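Local coordinates for protein beta-lactamase (PDB 6M5H) that probably hydrolyses the beta-lactam ring of antibiotics to give substituted beta-amino acids, as a class C serine beta-lactamase conferring drug resistance, at residues V69-K74 and R154-I159. The protein carries 1 engineered substitution. Residues are numbered along the deposited sequence; the frame is centred on the assembly and turned at random.
Engineered in segment 154-159: Phe156 (natural residue Tyr).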
ATOM      1  N   VAL A  69       5.886  -5.769   2.012  1.00  8.50           N
ATOM      2  CA  VAL A  69       5.616  -4.466   1.436  1.00  8.22           C
ATOM      3  C   VAL A  69       5.029  -3.475   2.426  1.00  7.98           C
ATOM      4  O   VAL A  69       4.683  -2.353   2.035  1.00  8.58           O
ATOM      5  CB  VAL A  69       4.776  -4.574   0.152  1.00  8.72           C
ATOM      6  CG1 VAL A  69       5.521  -5.395  -0.902  1.00  9.79           C
ATOM      7  CG2 VAL A  69       3.383  -5.177   0.435  1.00 10.00           C
ATOM      8  N   GLY A  70       4.958  -3.828   3.704  1.00  8.76           N
ATOM      9  CA  GLY A  70       4.564  -2.856   4.711  1.00  9.18           C
ATOM     10  C   GLY A  70       3.285  -2.148   4.352  1.00  8.19           C
ATOM     11  O   GLY A  70       2.282  -2.782   4.008  1.00  8.09           O
ATOM     12  N   SER A  71       3.325  -0.810   4.388  1.00  8.89           N
ATOM     13  CA  SER A  71       2.117  -0.018   4.163  1.00  8.75           C
ATOM     14  C   SER A  71       1.474  -0.163   2.790  1.00  8.91           C
ATOM     15  O   SER A  71       0.324   0.270   2.655  1.00  8.78           O
ATOM     16  CB  SER A  71       2.340   1.468   4.436  1.00  8.95           C
ATOM     17  OG  SER A  71       2.497   1.674   5.815  1.00 10.37           O
ATOM     18  N   LEU A  72       2.120  -0.770   1.794  1.00  8.13           N
ATOM     19  CA  LEU A  72       1.331  -1.098   0.608  1.00  8.50           C
ATOM     20  C   LEU A  72       0.140  -1.965   0.969  1.00  7.91           C
ATOM     21  O   LEU A  72      -0.905  -1.915   0.295  1.00  8.78           O
ATOM     22  CB  LEU A  72       2.168  -1.787  -0.473  1.00  9.02           C
ATOM     23  CG  LEU A  72       3.236  -0.944  -1.170  1.00 11.64           C
ATOM     24  CD1 LEU A  72       3.824  -1.724  -2.345  1.00 11.57           C
ATOM     25  CD2 LEU A  72       2.722   0.351  -1.569  1.00 16.52           C
ATOM     26  N   SER A  73       0.275  -2.727   2.062  1.00  8.30           N
ATOM     27  CA  SER A  73      -0.809  -3.567   2.561  1.00  8.00           C
ATOM     28  C   SER A  73      -2.069  -2.760   2.817  1.00  7.68           C
ATOM     29  O   SER A  73      -3.181  -3.290   2.714  1.00  8.00           O
ATOM     30  CB  SER A  73      -0.381  -4.230   3.868  1.00  8.40           C
ATOM     31  OG  SER A  73       0.815  -4.960   3.686  1.00  8.17           O
ATOM     32  N   LYS A  74      -1.914  -1.490   3.191  1.00  8.26           N
ATOM     33  CA  LYS A  74      -3.064  -0.663   3.522  1.00  8.72           C
ATOM     34  C   LYS A  74      -3.944  -0.421   2.318  1.00  7.48           C
ATOM     35  O   LYS A  74      -5.146  -0.197   2.470  1.00  8.58           O
ATOM     36  CB  LYS A  74      -2.593   0.674   4.087  1.00  7.94           C
ATOM     37  CG  LYS A  74      -1.696   0.529   5.318  1.00  8.96           C
ATOM     38  CD  LYS A  74      -1.368   1.880   5.926  1.00  8.56           C
ATOM     39  CE  LYS A  74      -0.842   1.784   7.361  1.00  9.59           C
ATOM     40  NZ  LYS A  74       0.401   0.966   7.454  1.00  9.91           N
ATOM     41  N   ARG A 154      -4.485  15.087   9.459  1.00  9.60           N
ATOM     42  CA  ARG A 154      -4.056  13.804   8.941  1.00  9.84           C
ATOM     43  C   ARG A 154      -2.896  13.308   9.795  1.00  8.54           C
ATOM     44  O   ARG A 154      -1.889  14.012   9.974  1.00 10.25           O
ATOM     45  CB  ARG A 154      -3.647  13.963   7.494  1.00  9.58           C
ATOM     46  CG  ARG A 154      -3.134  12.682   6.893  1.00  9.93           C
ATOM     47  CD  ARG A 154      -2.623  12.905   5.480  1.00  9.73           C
ATOM     48  NE  ARG A 154      -2.206  11.661   4.821  1.00 10.25           N
ATOM     49  CZ  ARG A 154      -1.036  11.062   5.021  1.00  9.89           C
ATOM     50  NH1 ARG A 154      -0.112  11.578   5.830  1.00 11.68           N
ATOM     51  NH2 ARG A 154      -0.770   9.944   4.347  1.00 11.14           N
ATOM     52  N   VAL A 155      -3.047  12.098  10.306  1.00  8.76           N
ATOM     53  CA  VAL A 155      -2.028  11.377  11.052  1.00  9.50           C
ATOM     54  C   VAL A 155      -2.019   9.968  10.480  1.00  7.97           C
ATOM     55  O   VAL A 155      -2.968   9.206  10.693  1.00  9.03           O
ATOM     56  CB  VAL A 155      -2.340  11.345  12.561  1.00  9.06           C
ATOM     57  CG1 VAL A 155      -1.331  10.445  13.282  1.00 11.50           C
ATOM     58  CG2 VAL A 155      -2.372  12.769  13.146  1.00 11.46           C
ATOM     59  N   PHE A 156      -0.995   9.638   9.710  1.00  8.07           N
ATOM     60  CA  PHE A 156      -0.920   8.309   9.119  1.00  8.62           C
ATOM     61  C   PHE A 156      -0.986   7.274  10.249  1.00  9.07           C
ATOM     62  O   PHE A 156      -0.297   7.407  11.262  1.00  9.01           O
ATOM     63  CB  PHE A 156       0.420   8.209   8.390  1.00  9.10           C
ATOM     64  CG  PHE A 156       0.611   6.943   7.627  1.00  8.61           C
ATOM     65  CD1 PHE A 156      -0.105   6.698   6.471  1.00  9.43           C
ATOM     66  CD2 PHE A 156       1.500   5.999   8.074  1.00 11.09           C
ATOM     67  CE1 PHE A 156       0.096   5.528   5.752  1.00  9.92           C
ATOM     68  CE2 PHE A 156       1.727   4.838   7.362  1.00 11.30           C
ATOM     69  CZ  PHE A 156       0.999   4.605   6.218  1.00 11.04           C
ATOM     70  N   SER A 157      -1.844   6.257  10.116  1.00  8.48           N
ATOM     71  CA  SER A 157      -2.150   5.401  11.261  1.00  8.17           C
ATOM     72  C   SER A 157      -2.308   3.930  10.907  1.00  8.32           C
ATOM     73  O   SER A 157      -3.174   3.560  10.107  1.00  8.91           O
ATOM     74  CB  SER A 157      -3.420   5.898  11.956  1.00  8.30           C
ATOM     75  OG  SER A 157      -3.742   5.059  13.046  1.00  8.79           O
ATOM     76  N   ASN A 158      -1.523   3.073  11.571  1.00  9.09           N
ATOM     77  CA  ASN A 158      -1.780   1.645  11.457  1.00  8.88           C
ATOM     78  C   ASN A 158      -3.070   1.250  12.151  1.00  8.96           C
ATOM     79  O   ASN A 158      -3.771   0.333  11.702  1.00  8.97           O
ATOM     80  CB  ASN A 158      -0.641   0.846  12.070  1.00  8.99           C
ATOM     81  CG  ASN A 158       0.596   0.895  11.254  1.00  9.62           C
ATOM     82  OD1 ASN A 158       0.581   1.352  10.111  1.00 10.26           O
ATOM     83  ND2 ASN A 158       1.680   0.382  11.803  1.00 12.60           N
ATOM     84  N   ILE A 159      -3.389   1.916  13.259  1.00  9.00           N
ATOM     85  CA  ILE A 159      -4.588   1.564  14.014  1.00  9.31           C
ATOM     86  C   ILE A 159      -5.827   1.876  13.192  1.00  8.03           C
ATOM     87  O   ILE A 159      -6.742   1.060  13.080  1.00  8.63           O
ATOM     88  CB  ILE A 159      -4.637   2.278  15.383  1.00  9.89           C
ATOM     89  CG1 ILE A 159      -3.334   2.078  16.156  1.00 10.31           C
ATOM     90  CG2 ILE A 159      -5.795   1.702  16.183  1.00 10.23           C
ATOM     91  CD1 ILE A 159      -3.292   2.849  17.489  1.00 11.94           C
TER
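Ser71 and Lys74, the serine and lysine of an SxxK sequence at the start of helix 72-86, meet Phe156 and Asn158 here, in the active site of a class C beta-lactamase. Ser71 is the residue to which AMP is bound covalently in another structure of this protein; no AMP is bound here. Phe156 is engineered in place of the natural Tyr, so the YxN element of the class C family reads Phe156-Ser157-Asn158 in this model. The ring comes at Ser71 edge-on: CZ of Phe156 lies 3.3 Å from Ser71 OG, which sits near the ring plane. With CG anti to the backbone N (chi1 -175°), Phe156 reaches out to the serine and lysine, and the Lys74 chain arrives from the opposite direction. Lys74 CE is 3.6 Å from Phe156 CZ, an oblique approach, with CD equally near that atom.

The lysine chain bends at its last torsion (chi4 59°), which brings NZ round to Asn158. NZ gives a hydrogen bond of 2.7 Å to Asn158 OD1, tilted 30° out of the amide carbonyl plane, and a second of 2.8 Å to Ser71 OG. The backbone O of Ala227 takes a third, so NZ is bonded to three oxygens. Next to Asn158, Ser157 is the N-cap of helix 158-171, its OG capping Gly160 N and hydrogen-bonded to Gln124 O.

Ser71 OG thus accepts from the lysine while its other near neighbour across the contact is a ring carbon. Phe156 meets the serine through carbon alone, and the polar link between the two segments runs from Lys74 NZ to Asn158 OD1.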